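Local coordinates for Esterase/lipase-like protein (Caldicellulosiruptor lactoaceticus 6A, PDB 6A6O) that cleaves both acetyl esters and xylosides as a bifunctional hydrolase, probably built on the alpha/beta-hydrolase fold, at residues 63-68 with 136-141; 104-109 with 140-145; 108-113 with 127-132; 171-176 with 182-187. All coordinates share one frame; numbering follows the deposited sequence.

Contact 1 of 4, residues 63-68 with 136-141; sequences GGYTHR and GHLASL
Tyr65 points its ring at helix 134-142 because CG lies anti to its own carbonyl carbon (chi1 -72°), while His137 reaches out to meet it with CG anti to the backbone N (chi1 -175°). The two side chains cross at about a right angle, with ring planes 84° apart, and meet rim to rim, so neither ring lies over the other's face. A hydrogen bond between Tyr65 OH and His137 ND1, 2.8 Å long, joins them; ND1 sits at the edge of the tyrosine ring, near its plane. The hydroxyl also rests beside Leu138, where Tyr65 OH comes 3.7 Å from Leu138 CB. Leu188 of helix 182-189 touches both side chains. The loop 63-68 follows strand 54-60, and its glycine-rich start is consistent with the loop that shapes the oxyanion hole in relatives of this fold. A phenylalanine in place of Tyr65 would probably leave His137 ND1 without its partner and the imidazole less firmly fixed in rotation. The other nitrogen, His137 NE2, is bonded to Leu201 O. Both imidazole nitrogens are therefore engaged, which ties this buried ring to the loop on one side and to the chain around Leu201 on the other.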
loop_
_atom_site.group_PDB
_atom_site.type_symbol
_atom_site.label_atom_id
_atom_site.label_comp_id
_atom_site.label_asym_id
_atom_site.label_seq_id
_atom_site.Cartn_x
_atom_site.Cartn_y
_atom_site.Cartn_z
ATOM N N GLY A 63 11.401 0.666 0.604
ATOM C CA GLY A 63 12.591 1.300 0.052
ATOM C C GLY A 63 12.870 2.710 0.543
ATOM O O GLY A 63 13.579 3.474 -0.123
ATOM N N GLY A 64 12.325 3.071 1.706
ATOM C CA GLY A 64 12.671 4.323 2.358
ATOM C C GLY A 64 12.369 5.583 1.581
ATOM O O GLY A 64 12.952 6.632 1.873
ATOM N N TYR A 65 11.470 5.516 0.602
ATOM C CA TYR A 65 11.147 6.620 -0.299
ATOM C C TYR A 65 12.349 7.059 -1.132
ATOM O O TYR A 65 12.390 8.190 -1.615
ATOM C CB TYR A 65 10.550 7.816 0.460
ATOM C CG TYR A 65 9.139 7.564 0.954
ATOM C CD1 TYR A 65 8.093 7.369 0.055
ATOM C CD2 TYR A 65 8.853 7.518 2.317
ATOM C CE1 TYR A 65 6.794 7.142 0.505
ATOM C CE2 TYR A 65 7.572 7.288 2.771
ATOM C CZ TYR A 65 6.542 7.111 1.877
ATOM O OH TYR A 65 5.248 6.889 2.338
ATOM N N THR A 66 13.339 6.184 -1.311
ATOM C CA THR A 66 14.440 6.451 -2.233
ATOM C C THR A 66 14.507 5.459 -3.380
ATOM O O THR A 66 15.182 5.730 -4.376
ATOM C CB THR A 66 15.795 6.439 -1.503
ATOM O OG1 THR A 66 16.026 5.145 -0.927
ATOM C CG2 THR A 66 15.828 7.486 -0.398
ATOM N N HIS A 67 13.846 4.319 -3.260
ATOM C CA HIS A 67 13.815 3.304 -4.299
ATOM C C HIS A 67 12.637 2.399 -3.977
ATOM O O HIS A 67 11.910 2.622 -3.002
ATOM C CB HIS A 67 15.130 2.522 -4.359
ATOM C CG HIS A 67 15.442 1.777 -3.098
ATOM N ND1 HIS A 67 15.818 2.411 -1.933
ATOM C CD2 HIS A 67 15.390 0.456 -2.806
ATOM C CE1 HIS A 67 15.999 1.511 -0.984
ATOM N NE2 HIS A 67 15.751 0.317 -1.488
ATOM N N ARG A 68 12.445 1.373 -4.798
ATOM C CA ARG A 68 11.369 0.420 -4.564
ATOM C C ARG A 68 11.953 -0.981 -4.616
ATOM O O ARG A 68 12.523 -1.381 -5.637
ATOM C CB ARG A 68 10.237 0.615 -5.576
ATOM C CG ARG A 68 9.488 1.945 -5.356
ATOM C CD ARG A 68 8.484 2.230 -6.454
ATOM N NE ARG A 68 9.090 1.983 -7.760
ATOM C CZ ARG A 68 9.775 2.888 -8.451
ATOM N NH1 ARG A 68 9.912 4.125 -7.984
ATOM N NH2 ARG A 68 10.317 2.558 -9.616
ATOM N N GLY A 136 4.449 0.460 3.365
ATOM C CA GLY A 136 3.379 0.335 4.347
ATOM C C GLY A 136 2.966 1.675 4.912
ATOM O O GLY A 136 1.788 1.895 5.220
ATOM N N HIS A 137 3.920 2.590 5.064
ATOM C CA HIS A 137 3.551 3.969 5.361
ATOM C C HIS A 137 2.583 4.500 4.313
ATOM O O HIS A 137 1.492 4.988 4.635
ATOM C CB HIS A 137 4.803 4.841 5.422
ATOM C CG HIS A 137 4.529 6.247 5.842
ATOM N ND1 HIS A 137 4.797 7.332 5.033
ATOM C CD2 HIS A 137 4.005 6.747 6.986
ATOM C CE1 HIS A 137 4.441 8.441 5.660
ATOM N NE2 HIS A 137 3.972 8.116 6.852
ATOM N N LEU A 138 2.965 4.388 3.043
ATOM C CA LEU A 138 2.113 4.879 1.967
ATOM C C LEU A 138 0.749 4.191 1.974
ATOM O O LEU A 138 -0.283 4.840 1.784
ATOM C CB LEU A 138 2.832 4.667 0.635
ATOM C CG LEU A 138 2.166 5.251 -0.600
ATOM C CD1 LEU A 138 2.022 6.741 -0.412
ATOM C CD2 LEU A 138 3.029 4.916 -1.804
ATOM N N ALA A 139 0.725 2.875 2.185
ATOM C CA ALA A 139 -0.541 2.149 2.287
ATOM C C ALA A 139 -1.384 2.656 3.453
ATOM O O ALA A 139 -2.604 2.822 3.328
ATOM C CB ALA A 139 -0.269 0.653 2.454
ATOM N N SER A 140 -0.750 2.902 4.602
ATOM C CA SER A 140 -1.495 3.387 5.755
ATOM C C SER A 140 -2.025 4.796 5.512
ATOM O O SER A 140 -3.071 5.162 6.063
ATOM C CB SER A 140 -0.633 3.338 7.025
ATOM O OG SER A 140 0.354 4.362 7.045
ATOM N N LEU A 141 -1.333 5.582 4.685
ATOM C CA LEU A 141 -1.791 6.928 4.359
ATOM C C LEU A 141 -3.007 6.888 3.444
ATOM O O LEU A 141 -4.000 7.587 3.677
ATOM C CB LEU A 141 -0.662 7.725 3.702
ATOM C CG LEU A 141 0.460 8.169 4.639
ATOM C CD1 LEU A 141 1.515 8.923 3.854
ATOM C CD2 LEU A 141 -0.112 9.031 5.789
#

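Contact 2 of 4, residues 104-109 with 140-145; sequences LDAKRA and SLVGTH
Lys107 and Val142 mark the closest approach of the two backbones, their CA atoms 6.3 Å apart, where helix 101-115 runs past the last part of helix 134-142. The valine fills the gap between them: Val142 CG2 touches the aliphatic root of the lysine, 3.9 Å from Lys107 CG, and the two side chains slide past each other in opposite directions. Next to the lysine in the sequence, Ala106 adds its methyl, with Ala106 CB 4.3 Å from Val142 CB. Phe60 of strand 54-60 touches both Ala106 and Val142, so this part of the contact belongs to the buried core. Farther out the contact turns polar. Lys107 sets off with CG anti to the carbonyl carbon (chi1 -68°) and then stays extended, which lays Lys107 CE 4.1 Å from His145 CB and carries the ammonium to the backbone there. The direct bond from Lys107 NZ to His145 O is weak, at 3.4 Å. Water 1 does better: it accepts from Lys107 NZ at 2.7 Å and donates to His145 O at 2.7 Å. With an alanine here, His145 O would probably be left without its direct and water-bridged ties to helix 101-115, and the backbone at His145 less firmly held. One carbonyl is thus approached by a positive charge and a water together, which probably polarises it and ties the chain beyond Val142 to the neighbouring helix.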
loop_
_atom_site.group_PDB
_atom_site.type_symbol
_atom_site.label_atom_id
_atom_site.label_comp_id
_atom_site.label_asym_id
_atom_site.label_seq_id
_atom_site.Cartn_x
_atom_site.Cartn_y
_atom_site.Cartn_z
ATOM N N LEU A 104 -0.091 11.124 -3.849
ATOM C CA LEU A 104 -0.924 11.368 -5.021
ATOM C C LEU A 104 -0.908 10.171 -5.962
ATOM O O LEU A 104 -1.945 9.809 -6.535
ATOM C CB LEU A 104 -0.452 12.625 -5.746
ATOM C CG LEU A 104 -0.706 13.920 -4.984
ATOM C CD1 LEU A 104 -0.030 15.074 -5.710
ATOM C CD2 LEU A 104 -2.205 14.163 -4.844
ATOM N N ASP A 105 0.260 9.548 -6.130
ATOM C CA ASP A 105 0.354 8.350 -6.960
ATOM C C ASP A 105 -0.468 7.201 -6.381
ATOM O O ASP A 105 -1.148 6.482 -7.118
ATOM C CB ASP A 105 1.812 7.940 -7.109
ATOM C CG ASP A 105 2.637 8.976 -7.862
ATOM O OD1 ASP A 105 2.052 9.887 -8.501
ATOM O OD2 ASP A 105 3.871 8.874 -7.793
ATOM N N ALA A 106 -0.421 7.014 -5.056
ATOM C CA ALA A 106 -1.179 5.928 -4.438
ATOM C C ALA A 106 -2.683 6.145 -4.573
ATOM O O ALA A 106 -3.430 5.201 -4.866
ATOM C CB ALA A 106 -0.775 5.779 -2.963
ATOM N N LYS A 107 -3.159 7.373 -4.343
ATOM C CA LYS A 107 -4.587 7.628 -4.490
ATOM C C LYS A 107 -5.024 7.406 -5.934
ATOM O O LYS A 107 -6.076 6.808 -6.196
ATOM C CB LYS A 107 -4.916 9.057 -4.052
ATOM C CG LYS A 107 -4.754 9.320 -2.558
ATOM C CD LYS A 107 -5.328 10.703 -2.211
ATOM C CE LYS A 107 -4.986 11.117 -0.790
ATOM N NZ LYS A 107 -5.427 12.522 -0.535
ATOM N N ARG A 108 -4.218 7.889 -6.878
ATOM C CA ARG A 108 -4.543 7.730 -8.292
ATOM C C ARG A 108 -4.617 6.257 -8.671
ATOM O O ARG A 108 -5.527 5.835 -9.397
ATOM C CB ARG A 108 -3.505 8.461 -9.137
ATOM C CG ARG A 108 -3.746 8.374 -10.638
ATOM C CD ARG A 108 -5.038 9.062 -11.071
ATOM N NE ARG A 108 -5.211 8.909 -12.522
ATOM C CZ ARG A 108 -6.055 9.614 -13.275
ATOM N NH1 ARG A 108 -6.838 10.542 -12.738
ATOM N NH2 ARG A 108 -6.111 9.387 -14.587
ATOM N N ALA A 109 -3.673 5.458 -8.164
ATOM C CA ALA A 109 -3.649 4.030 -8.476
ATOM C C ALA A 109 -4.945 3.340 -8.061
ATOM O O ALA A 109 -5.504 2.546 -8.829
ATOM C CB ALA A 109 -2.438 3.372 -7.808
ATOM N N SER A 140 -0.750 2.902 4.602
ATOM C CA SER A 140 -1.495 3.387 5.755
ATOM C C SER A 140 -2.025 4.796 5.512
ATOM O O SER A 140 -3.071 5.162 6.063
ATOM C CB SER A 140 -0.633 3.338 7.025
ATOM O OG SER A 140 0.354 4.362 7.045
ATOM N N LEU A 141 -1.333 5.582 4.685
ATOM C CA LEU A 141 -1.791 6.928 4.359
ATOM C C LEU A 141 -3.007 6.888 3.444
ATOM O O LEU A 141 -4.000 7.587 3.677
ATOM C CB LEU A 141 -0.662 7.725 3.702
ATOM C CG LEU A 141 0.460 8.169 4.639
ATOM C CD1 LEU A 141 1.515 8.923 3.854
ATOM C CD2 LEU A 141 -0.112 9.031 5.789
ATOM N N VAL A 142 -2.950 6.079 2.386
ATOM C CA VAL A 142 -4.120 5.998 1.526
ATOM C C VAL A 142 -5.277 5.320 2.264
ATOM O O VAL A 142 -6.446 5.597 1.976
ATOM C CB VAL A 142 -3.706 5.338 0.188
ATOM C CG1 VAL A 142 -3.630 3.827 0.295
ATOM C CG2 VAL A 142 -4.621 5.790 -0.952
ATOM N N GLY A 143 -4.983 4.502 3.283
ATOM C CA GLY A 143 -6.006 3.939 4.137
ATOM C C GLY A 143 -6.566 4.878 5.183
ATOM O O GLY A 143 -7.496 4.494 5.892
ATOM N N THR A 144 -6.016 6.089 5.312
ATOM C CA THR A 144 -6.517 7.068 6.267
ATOM C C THR A 144 -6.833 8.417 5.640
ATOM O O THR A 144 -7.628 9.163 6.222
ATOM C CB THR A 144 -5.514 7.292 7.424
ATOM O OG1 THR A 144 -4.217 7.615 6.904
ATOM C CG2 THR A 144 -5.394 6.045 8.307
ATOM N N HIS A 145 -6.256 8.744 4.477
ATOM C CA HIS A 145 -6.399 10.035 3.804
ATOM C C HIS A 145 -7.343 9.978 2.605
ATOM O O HIS A 145 -7.319 10.887 1.765
ATOM C CB HIS A 145 -5.043 10.537 3.301
ATOM C CG HIS A 145 -4.179 11.178 4.343
ATOM N ND1 HIS A 145 -3.688 10.500 5.439
ATOM C CD2 HIS A 145 -3.655 12.426 4.410
ATOM C CE1 HIS A 145 -2.932 11.314 6.158
ATOM N NE2 HIS A 145 -2.898 12.489 5.558
HETATM O O HOH W 1 -8.106 12.427 -0.371
#

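Contact 3 of 4, residues 108-113 with 127-132; sequences RAIRLV and IGVLGF
Ile110 and Val129 meet at about a right angle, the outer end of the isoleucine pressing on one branch of the valine. The isoleucine's bond out of the backbone does not aim at the strand; its reach comes from the extended tail (chi2 -177°), which carries Ile110 CD1 to 3.7 Å from Val129 CG1. Val113, one helical turn on, points at the strand directly and crosses Ile127 obliquely. Here the long side chain belongs to the strand: Ile127 CD1 lies 4.0 Å from Val113 CG1 and also comes against the main chain, 4.1 Å from Val113 C. A long branch therefore meets a short one in both pairs, with helix and strand each supplying one of the isoleucines. No hydrogen bond crosses between the segments, and all four residues are buried. The neighbouring strand 54-60 extends the same surface, since Val113 also touches Cys56 and Ile58, and Val129 touches Phe60. On the other side of strand 127-132, Leu130 and Phe132 turn to helix 74-82, where both touch Val76. The chain goes from strand 86-91 through helix 101-115 to strand 127-132, parallel to it and with strand 54-60 lying between them: a beta-alpha-beta crossover of an alpha/beta sheet. Strand 127-132 carries Gly131 near its end and leads straight to Ser133, consistent with the nucleophile elbow (GxSxG) of alpha/beta hydrolases.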
loop_
_atom_site.group_PDB
_atom_site.type_symbol
_atom_site.label_atom_id
_atom_site.label_comp_id
_atom_site.label_asym_id
_atom_site.label_seq_id
_atom_site.Cartn_x
_atom_site.Cartn_y
_atom_site.Cartn_z
ATOM N N ARG A 108 -4.218 7.889 -6.878
ATOM C CA ARG A 108 -4.543 7.730 -8.292
ATOM C C ARG A 108 -4.617 6.257 -8.671
ATOM O O ARG A 108 -5.527 5.835 -9.397
ATOM C CB ARG A 108 -3.505 8.461 -9.137
ATOM C CG ARG A 108 -3.746 8.374 -10.638
ATOM C CD ARG A 108 -5.038 9.062 -11.071
ATOM N NE ARG A 108 -5.211 8.909 -12.522
ATOM C CZ ARG A 108 -6.055 9.614 -13.275
ATOM N NH1 ARG A 108 -6.838 10.542 -12.738
ATOM N NH2 ARG A 108 -6.111 9.387 -14.587
ATOM N N ALA A 109 -3.673 5.458 -8.164
ATOM C CA ALA A 109 -3.649 4.030 -8.476
ATOM C C ALA A 109 -4.945 3.340 -8.061
ATOM O O ALA A 109 -5.504 2.546 -8.829
ATOM C CB ALA A 109 -2.438 3.372 -7.808
ATOM N N ILE A 110 -5.454 3.639 -6.862
ATOM C CA ILE A 110 -6.699 3.013 -6.411
ATOM C C ILE A 110 -7.878 3.461 -7.279
ATOM O O ILE A 110 -8.698 2.640 -7.709
ATOM C CB ILE A 110 -6.950 3.306 -4.918
ATOM C CG1 ILE A 110 -5.820 2.716 -4.061
ATOM C CG2 ILE A 110 -8.291 2.700 -4.470
ATOM C CD1 ILE A 110 -6.041 2.911 -2.566
ATOM N N ARG A 111 -7.993 4.769 -7.538
ATOM C CA ARG A 111 -9.053 5.252 -8.428
ATOM C C ARG A 111 -8.976 4.592 -9.800
ATOM O O ARG A 111 -10.008 4.231 -10.389
ATOM C CB ARG A 111 -8.959 6.768 -8.603
ATOM C CG ARG A 111 -9.065 7.573 -7.331
ATOM C CD ARG A 111 -9.335 9.026 -7.697
ATOM N NE ARG A 111 -8.736 9.954 -6.740
ATOM C CZ ARG A 111 -9.328 10.394 -5.635
ATOM N NH1 ARG A 111 -10.554 9.986 -5.302
ATOM N NH2 ARG A 111 -8.678 11.245 -4.849
ATOM N N LEU A 112 -7.761 4.447 -10.326
ATOM C CA LEU A 112 -7.577 3.884 -11.665
ATOM C C LEU A 112 -8.034 2.433 -11.721
ATOM O O LEU A 112 -8.780 2.037 -12.624
ATOM C CB LEU A 112 -6.112 3.994 -12.072
ATOM C CG LEU A 112 -5.717 3.665 -13.517
ATOM C CD1 LEU A 112 -6.432 4.615 -14.465
ATOM C CD2 LEU A 112 -4.214 3.767 -13.691
ATOM N N VAL A 113 -7.580 1.614 -10.768
ATOM C CA VAL A 113 -7.975 0.211 -10.764
ATOM C C VAL A 113 -9.481 0.082 -10.564
ATOM O O VAL A 113 -10.140 -0.747 -11.203
ATOM C CB VAL A 113 -7.183 -0.563 -9.692
ATOM C CG1 VAL A 113 -7.691 -1.996 -9.593
ATOM C CG2 VAL A 113 -5.692 -0.538 -10.008
ATOM N N ILE A 127 -10.935 -4.071 -3.553
ATOM C CA ILE A 127 -9.643 -3.546 -3.975
ATOM C C ILE A 127 -8.934 -3.049 -2.725
ATOM O O ILE A 127 -9.315 -2.012 -2.171
ATOM C CB ILE A 127 -9.783 -2.415 -5.002
ATOM C CG1 ILE A 127 -10.445 -2.933 -6.283
ATOM C CG2 ILE A 127 -8.414 -1.799 -5.323
ATOM C CD1 ILE A 127 -10.893 -1.821 -7.202
ATOM N N GLY A 128 -7.907 -3.779 -2.283
ATOM C CA GLY A 128 -7.135 -3.424 -1.116
ATOM C C GLY A 128 -5.696 -3.080 -1.470
ATOM O O GLY A 128 -5.264 -3.169 -2.620
ATOM N N VAL A 129 -4.949 -2.677 -0.445
ATOM C CA VAL A 129 -3.546 -2.325 -0.617
ATOM C C VAL A 129 -2.719 -3.092 0.405
ATOM O O VAL A 129 -3.184 -3.403 1.508
ATOM C CB VAL A 129 -3.288 -0.802 -0.487
ATOM C CG1 VAL A 129 -3.988 -0.030 -1.646
ATOM C CG2 VAL A 129 -3.725 -0.303 0.906
ATOM N N LEU A 130 -1.491 -3.423 0.008
ATOM C CA LEU A 130 -0.548 -4.143 0.855
ATOM C C LEU A 130 0.803 -3.454 0.707
ATOM O O LEU A 130 1.289 -3.271 -0.409
ATOM C CB LEU A 130 -0.488 -5.633 0.462
ATOM C CG LEU A 130 0.417 -6.577 1.268
ATOM C CD1 LEU A 130 -0.052 -8.027 1.216
ATOM C CD2 LEU A 130 1.875 -6.491 0.772
ATOM N N GLY A 131 1.393 -3.029 1.818
ATOM C CA GLY A 131 2.621 -2.262 1.773
ATOM C C GLY A 131 3.641 -2.769 2.770
ATOM O O GLY A 131 3.301 -3.240 3.852
ATOM N N PHE A 132 4.909 -2.656 2.373
ATOM C CA PHE A 132 6.066 -3.008 3.181
ATOM C C PHE A 132 6.850 -1.753 3.548
ATOM O O PHE A 132 7.223 -0.974 2.663
ATOM C CB PHE A 132 7.011 -3.943 2.420
ATOM C CG PHE A 132 6.405 -5.249 2.011
ATOM C CD1 PHE A 132 5.710 -5.369 0.813
ATOM C CD2 PHE A 132 6.561 -6.371 2.816
ATOM C CE1 PHE A 132 5.184 -6.597 0.429
ATOM C CE2 PHE A 132 6.042 -7.589 2.448
ATOM C CZ PHE A 132 5.341 -7.703 1.254
#

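Contact 4 of 4, residues 171-176 with 182-187; sequences YPVISL and EGSKKA
This is a mostly apolar loop-to-helix contact in which Val173 and Leu176, from the loop after strand 167-170, lie against the start of helix 182-189, which the chain reaches after only five intervening residues. Val173 and Ser184 both point across the interface, and they meet through one valine branch: Val173 CG2 lies 4.0 Å from Ser184 OG. That branch stands anti to the carbonyl carbon, while CG1 is anti to the backbone N (chi1 169°). The serine hydroxyl is not lost in apolar surroundings, because Ser184 OG is hydrogen-bonded to His181 ND1, just before the helix. At the other end the chains draw closer, with Leu176 CA and Lys185 CA 5.9 Å apart. The leucine side chain meets the root of the lysine, Leu176 CD2 lying 4.4 Å from Lys185 CB. Lys185 leaves the helix with CG anti to its backbone N (chi1 179°) and stays fully extended, which takes its ammonium toward the Leu176 carbonyl. The weak bond from Lys185 NZ to Leu176 O is doubtful, because that oxygen sits too close to the lysine chain in the model. Helix 134-142 packs on the same loop: its His137 touches both Val173 and Leu176. Val173 is also backbone-bonded to Ser133, and Tyr171 at the loop's start packs edge-to-face with His254. Ser133, His254 and Asp222 are arranged like a Ser-His-Asp catalytic triad, so the start of this loop probably borders the active site, as in alpha/beta hydrolases.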
loop_
_atom_site.group_PDB
_atom_site.type_symbol
_atom_site.label_atom_id
_atom_site.label_comp_id
_atom_site.label_asym_id
_atom_site.label_seq_id
_atom_site.Cartn_x
_atom_site.Cartn_y
_atom_site.Cartn_z
ATOM N N TYR A 171 5.750 -4.802 8.457
ATOM C CA TYR A 171 6.730 -3.978 9.161
ATOM C C TYR A 171 6.664 -2.513 8.720
ATOM O O TYR A 171 7.669 -1.947 8.268
ATOM C CB TYR A 171 8.145 -4.571 9.002
ATOM C CG TYR A 171 8.518 -5.133 7.638
ATOM C CD1 TYR A 171 9.043 -4.303 6.632
ATOM C CD2 TYR A 171 8.384 -6.491 7.366
ATOM C CE1 TYR A 171 9.402 -4.826 5.389
ATOM C CE2 TYR A 171 8.739 -7.021 6.132
ATOM C CZ TYR A 171 9.248 -6.192 5.152
ATOM O OH TYR A 171 9.600 -6.737 3.933
ATOM N N PRO A 172 5.519 -1.843 8.909
ATOM C CA PRO A 172 5.326 -0.497 8.355
ATOM C C PRO A 172 6.023 0.624 9.116
ATOM O O PRO A 172 6.085 0.639 10.349
ATOM C CB PRO A 172 3.804 -0.306 8.445
ATOM C CG PRO A 172 3.439 -1.107 9.669
ATOM C CD PRO A 172 4.288 -2.346 9.549
ATOM N N VAL A 173 6.543 1.576 8.339
ATOM C CA VAL A 173 6.748 2.938 8.810
ATOM C C VAL A 173 5.380 3.555 9.062
ATOM O O VAL A 173 4.511 3.515 8.189
ATOM C CB VAL A 173 7.538 3.728 7.756
ATOM C CG1 VAL A 173 7.562 5.212 8.065
ATOM C CG2 VAL A 173 8.963 3.143 7.619
ATOM N N ILE A 174 5.165 4.100 10.262
ATOM C CA ILE A 174 3.842 4.620 10.616
ATOM C C ILE A 174 4.000 6.032 11.154
ATOM O O ILE A 174 3.395 6.990 10.643
ATOM C CB ILE A 174 3.133 3.716 11.652
ATOM C CG1 ILE A 174 2.715 2.376 11.032
ATOM C CG2 ILE A 174 1.901 4.415 12.246
ATOM C CD1 ILE A 174 1.627 2.468 9.944
ATOM N N SER A 175 4.813 6.163 12.196
ATOM C CA SER A 175 5.065 7.441 12.842
ATOM C C SER A 175 6.249 8.156 12.193
ATOM O O SER A 175 7.275 7.538 11.879
ATOM C CB SER A 175 5.335 7.222 14.332
ATOM O OG SER A 175 5.763 8.414 14.951
ATOM N N LEU A 176 6.109 9.465 12.010
ATOM C CA LEU A 176 7.163 10.274 11.412
ATOM C C LEU A 176 8.070 10.860 12.491
ATOM O O LEU A 176 9.229 11.184 12.234
ATOM C CB LEU A 176 6.563 11.395 10.562
ATOM C CG LEU A 176 6.167 11.023 9.133
ATOM C CD1 LEU A 176 6.351 12.209 8.198
ATOM C CD2 LEU A 176 6.968 9.824 8.648
ATOM N N GLU A 182 14.115 7.500 10.321
ATOM C CA GLU A 182 14.513 8.860 9.972
ATOM C C GLU A 182 14.861 8.988 8.494
ATOM O O GLU A 182 14.648 10.050 7.899
ATOM C CB GLU A 182 15.689 9.302 10.844
ATOM C CG GLU A 182 15.350 9.431 12.334
ATOM C CD GLU A 182 14.371 10.561 12.642
ATOM O OE1 GLU A 182 14.286 11.514 11.838
ATOM O OE2 GLU A 182 13.702 10.507 13.703
ATOM N N GLY A 183 15.385 7.924 7.887
ATOM C CA GLY A 183 15.658 7.967 6.457
ATOM C C GLY A 183 14.406 8.230 5.642
ATOM O O GLY A 183 14.395 9.086 4.752
ATOM N N SER A 184 13.325 7.504 5.946
ATOM C CA SER A 184 12.077 7.707 5.218
ATOM C C SER A 184 11.544 9.110 5.444
ATOM O O SER A 184 11.050 9.759 4.511
ATOM C CB SER A 184 11.029 6.676 5.654
ATOM O OG SER A 184 11.432 5.356 5.367
ATOM N N LYS A 185 11.610 9.581 6.690
ATOM C CA LYS A 185 11.094 10.905 7.022
ATOM C C LYS A 185 11.835 11.993 6.253
ATOM O O LYS A 185 11.219 12.934 5.735
ATOM C CB LYS A 185 11.211 11.127 8.528
ATOM C CG LYS A 185 10.743 12.481 9.026
ATOM C CD LYS A 185 10.947 12.590 10.535
ATOM C CE LYS A 185 10.452 13.944 11.036
ATOM N NZ LYS A 185 10.561 14.023 12.509
ATOM N N LYS A 186 13.158 11.868 6.161
ATOM C CA LYS A 186 13.967 12.853 5.447
ATOM C C LYS A 186 13.729 12.788 3.942
ATOM O O LYS A 186 13.591 13.829 3.282
ATOM C CB LYS A 186 15.443 12.627 5.775
ATOM C CG LYS A 186 16.427 13.584 5.095
ATOM C CD LYS A 186 17.855 13.052 5.241
ATOM C CE LYS A 186 18.909 14.014 4.695
ATOM N NZ LYS A 186 19.488 14.882 5.759
ATOM N N ALA A 187 13.674 11.578 3.378
ATOM C CA ALA A 187 13.402 11.445 1.952
ATOM C C ALA A 187 12.041 12.023 1.591
ATOM O O ALA A 187 11.883 12.648 0.536
ATOM C CB ALA A 187 13.493 9.977 1.524
#

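Contacts 2 and 3 share helix 101-115, with centres about 7 Å apart, and join where Val142 CG2 lies 3.6 Å from Ile110 CD1. Contacts 1 and 2 share helix 134-142, their centres about 11 Å apart. Contact 3 is nested inside the chain loop closed by contact 1, and contact 4 opens only after the others have closed. Its centre is about 8 Å from that of contact 1 but about 20 Å from that of contact 3. Together they run from the helix packed on the central sheet, through the helix after the probable nucleophile elbow, to the loops and helix 182-189 near the probable catalytic triad.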